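Local coordinates for Trm112p-like protein (Encephalitozoon cuniculi, PDB 3Q87) that binds zinc and probably activates methyltransferases involved in translation, here partnered with the Mtq2 enzyme that methylates the termination factor eRF1, at residues L9-C14 with C105-P110. Residues are numbered along the deposited sequence; the frame is centred on the assembly and turned at random.
Sequences LKCKRC and CGLIYP. With ZN (zinc ion), chain C.
Cys11 and Cys14 meet Cys105 across a shared zinc ion, and the three thiolates, with Cys102 as fourth ligand, show how a metal can join two loops far apart in sequence. SG of Cys105 lies 2.3 Å from the zinc, and SG of Cys11 2.4 Å.

A second shell of hydrogen bonds surrounds the sulfurs. SG of Cys11, anti to its backbone N (chi1 173°), accepts hydrogen bonds from the backbone N-H groups of Arg13 and Cys14, the latter almost straight at 176°. SG of Cys105 accepts hydrogen bonds from the N-H of Leu107 in its own loop and, across the contact, from NH1 of Arg13 at 3.3 Å. That sulfur sits near the guanidinium plane, so the arginine meets it edge-on; such donors would be expected to spread the negative charge of the thiolates. NH2 of Arg13 turns to a salt bridge with Glu123.

Farther from the metal, Tyr109 reaches the backbone of the 9-14 loop with its hydroxyl. OH donates to O of Lys10 at 2.8 Å, on a lone pair in the carbonyl plane, and the oxygen lies at the edge of the ring.

Leu107 adds the apolar contacts: CD1 lies over one face of the Arg13 guanidinium, while CD2 touches SG of Cys11 at 3.9 Å and CG of Lys12 at 4.0 Å.

NZ of Lys10 donates a hydrogen bond to Cys72 O of the methyltransferase chain, which places the loop at the subunit interface. Two CxxC pairs, one leading into strand 20-24 and the other joining strands 98-102 and 108-112, form the Cys4 site of a zinc beta-ribbon.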
ATOM      1  N   LEU A   9      -4.388  -0.889  -6.838  1.00 13.57           N
ATOM      2  CA  LEU A   9      -3.732  -2.141  -7.179  1.00 15.90           C
ATOM      3  C   LEU A   9      -3.565  -2.241  -8.682  1.00 17.47           C
ATOM      4  O   LEU A   9      -4.336  -1.664  -9.425  1.00 21.98           O
ATOM      5  CB  LEU A   9      -4.538  -3.327  -6.659  1.00 19.46           C
ATOM      6  CG  LEU A   9      -4.512  -3.659  -5.162  1.00 24.43           C
ATOM      7  CD1 LEU A   9      -5.681  -4.548  -4.793  1.00 16.94           C
ATOM      8  CD2 LEU A   9      -3.207  -4.334  -4.790  1.00 20.05           C
ATOM      9  N   LYS A  10      -2.560  -2.978  -9.128  1.00 14.19           N
ATOM     10  CA  LYS A  10      -2.401  -3.233 -10.551  1.00 17.01           C
ATOM     11  C   LYS A  10      -1.830  -4.625 -10.778  1.00 14.21           C
ATOM     12  O   LYS A  10      -1.253  -5.229  -9.868  1.00 14.33           O
ATOM     13  CB  LYS A  10      -1.485  -2.190 -11.192  1.00 15.24           C
ATOM     14  CG  LYS A  10      -0.005  -2.321 -10.804  1.00 19.22           C
ATOM     15  CD  LYS A  10       0.844  -1.301 -11.551  1.00 19.84           C
ATOM     16  CE  LYS A  10       2.335  -1.502 -11.320  1.00 17.54           C
ATOM     17  NZ  LYS A  10       2.862  -2.656 -12.093  1.00 26.50           N
ATOM     18  N   CYS A  11      -1.997  -5.135 -11.993  1.00 12.07           N
ATOM     19  CA  CYS A  11      -1.405  -6.408 -12.356  1.00 11.27           C
ATOM     20  C   CYS A  11       0.100  -6.271 -12.319  1.00 14.74           C
ATOM     21  O   CYS A  11       0.666  -5.300 -12.830  1.00 18.39           O
ATOM     22  CB  CYS A  11      -1.845  -6.850 -13.749  1.00 13.63           C
ATOM     23  SG  CYS A  11      -0.960  -8.312 -14.305  1.00 18.06           S
ATOM     24  N   LYS A  12       0.761  -7.238 -11.710  1.00 17.48           N
ATOM     25  CA  LYS A  12       2.190  -7.099 -11.490  1.00 16.72           C
ATOM     26  C   LYS A  12       2.990  -7.606 -12.690  1.00 22.75           C
ATOM     27  O   LYS A  12       4.214  -7.500 -12.716  1.00 22.51           O
ATOM     28  CB  LYS A  12       2.604  -7.832 -10.218  1.00 17.95           C
ATOM     29  CG  LYS A  12       2.587  -9.348 -10.359  1.00 24.91           C
ATOM     30  CD  LYS A  12       3.132 -10.018  -9.117  1.00 22.23           C
ATOM     31  CE  LYS A  12       2.951 -11.525  -9.192  1.00 24.44           C
ATOM     32  NZ  LYS A  12       3.442 -12.160  -7.934  1.00 17.99           N
ATOM     33  N   ARG A  13       2.290  -8.152 -13.678  1.00 21.26           N
ATOM     34  CA  ARG A  13       2.936  -8.728 -14.853  1.00 25.26           C
ATOM     35  C   ARG A  13       2.805  -7.805 -16.075  1.00 26.64           C
ATOM     36  O   ARG A  13       3.785  -7.541 -16.777  1.00 20.00           O
ATOM     37  CB  ARG A  13       2.322 -10.089 -15.171  1.00 24.54           C
ATOM     38  CG  ARG A  13       2.591 -10.533 -16.599  1.00 31.77           C
ATOM     39  CD  ARG A  13       1.606 -11.606 -17.017  1.00 37.61           C
ATOM     40  NE  ARG A  13       2.019 -12.891 -16.489  1.00 32.73           N
ATOM     41  CZ  ARG A  13       1.201 -13.880 -16.161  1.00 22.50           C
ATOM     42  NH1 ARG A  13      -0.112 -13.752 -16.298  1.00 22.52           N
ATOM     43  NH2 ARG A  13       1.717 -15.008 -15.694  1.00 27.50           N
ATOM     44  N   CYS A  14       1.594  -7.314 -16.326  1.00 20.12           N
ATOM     45  CA  CYS A  14       1.384  -6.342 -17.393  1.00 26.05           C
ATOM     46  C   CYS A  14       2.113  -5.028 -17.087  1.00 24.58           C
ATOM     47  O   CYS A  14       2.073  -4.527 -15.968  1.00 21.46           O
ATOM     48  CB  CYS A  14      -0.112  -6.123 -17.647  1.00 22.51           C
ATOM     49  SG  CYS A  14      -0.952  -7.619 -18.269  1.00 20.90           S
ATOM     50  N   CYS A 105      -4.167 -10.291 -18.930  1.00 23.69           N
ATOM     51  CA  CYS A 105      -3.365 -11.512 -18.911  1.00 20.12           C
ATOM     52  C   CYS A 105      -3.997 -12.614 -18.070  1.00 18.52           C
ATOM     53  O   CYS A 105      -3.481 -13.724 -18.028  1.00 20.69           O
ATOM     54  CB  CYS A 105      -1.957 -11.223 -18.405  1.00 24.44           C
ATOM     55  SG  CYS A 105      -1.924 -10.995 -16.615  1.00 18.39           S
ATOM     56  N   GLY A 106      -5.115 -12.314 -17.407  1.00 18.38           N
ATOM     57  CA  GLY A 106      -5.791 -13.308 -16.580  1.00 19.38           C
ATOM     58  C   GLY A 106      -5.136 -13.675 -15.247  1.00 15.37           C
ATOM     59  O   GLY A 106      -5.607 -14.563 -14.556  1.00 16.49           O
ATOM     60  N   LEU A 107      -4.037 -13.020 -14.893  1.00 17.64           N
ATOM     61  CA  LEU A 107      -3.422 -13.232 -13.581  1.00 14.74           C
ATOM     62  C   LEU A 107      -4.441 -13.009 -12.453  1.00 15.50           C
ATOM     63  O   LEU A 107      -5.223 -12.056 -12.482  1.00 15.26           O
ATOM     64  CB  LEU A 107      -2.240 -12.286 -13.389  1.00 17.26           C
ATOM     65  CG  LEU A 107      -1.405 -12.484 -12.123  1.00 22.02           C
ATOM     66  CD1 LEU A 107      -0.539 -13.724 -12.283  1.00 24.33           C
ATOM     67  CD2 LEU A 107      -0.538 -11.268 -11.848  1.00 18.51           C
ATOM     68  N   ILE A 108      -4.420 -13.894 -11.464  1.00 14.41           N
ATOM     69  CA  ILE A 108      -5.366 -13.864 -10.355  1.00 16.95           C
ATOM     70  C   ILE A 108      -4.699 -13.583  -9.012  1.00 18.15           C
ATOM     71  O   ILE A 108      -3.757 -14.276  -8.629  1.00 14.18           O
ATOM     72  CB  ILE A 108      -6.048 -15.223 -10.161  1.00 19.84           C
ATOM     73  CG1 ILE A 108      -6.772 -15.676 -11.431  1.00 23.89           C
ATOM     74  CG2 ILE A 108      -6.990 -15.174  -8.977  1.00 16.28           C
ATOM     75  CD1 ILE A 108      -7.963 -14.865 -11.748  1.00 23.63           C
ATOM     76  N   TYR A 109      -5.224 -12.582  -8.305  1.00 15.86           N
ATOM     77  CA  TYR A 109      -4.879 -12.316  -6.914  1.00 14.61           C
ATOM     78  C   TYR A 109      -6.007 -12.830  -6.008  1.00 12.17           C
ATOM     79  O   TYR A 109      -7.076 -12.240  -5.939  1.00 12.95           O
ATOM     80  CB  TYR A 109      -4.730 -10.814  -6.663  1.00 13.07           C
ATOM     81  CG  TYR A 109      -3.634 -10.064  -7.403  1.00 12.47           C
ATOM     82  CD1 TYR A 109      -2.483 -10.702  -7.844  1.00 13.74           C
ATOM     83  CD2 TYR A 109      -3.740  -8.693  -7.606  1.00 16.65           C
ATOM     84  CE1 TYR A 109      -1.488 -10.004  -8.493  1.00 18.81           C
ATOM     85  CE2 TYR A 109      -2.742  -7.974  -8.258  1.00 16.96           C
ATOM     86  CZ  TYR A 109      -1.623  -8.630  -8.691  1.00 13.66           C
ATOM     87  OH  TYR A 109      -0.642  -7.920  -9.320  1.00 15.09           O
ATOM     88  N   PRO A 110      -5.767 -13.923  -5.294  1.00 14.13           N
ATOM     89  CA  PRO A 110      -6.804 -14.366  -4.359  1.00 14.21           C
ATOM     90  C   PRO A 110      -6.995 -13.326  -3.261  1.00 19.92           C
ATOM     91  O   PRO A 110      -6.064 -12.606  -2.915  1.00 18.55           O
ATOM     92  CB  PRO A 110      -6.214 -15.648  -3.758  1.00 16.22           C
ATOM     93  CG  PRO A 110      -5.146 -16.080  -4.731  1.00 15.87           C
ATOM     94  CD  PRO A 110      -4.589 -14.806  -5.281  1.00 15.92           C
TER
HETATM   95 ZN    ZN C 126      -2.054  -8.674 -16.359  1.00 28.56          ZN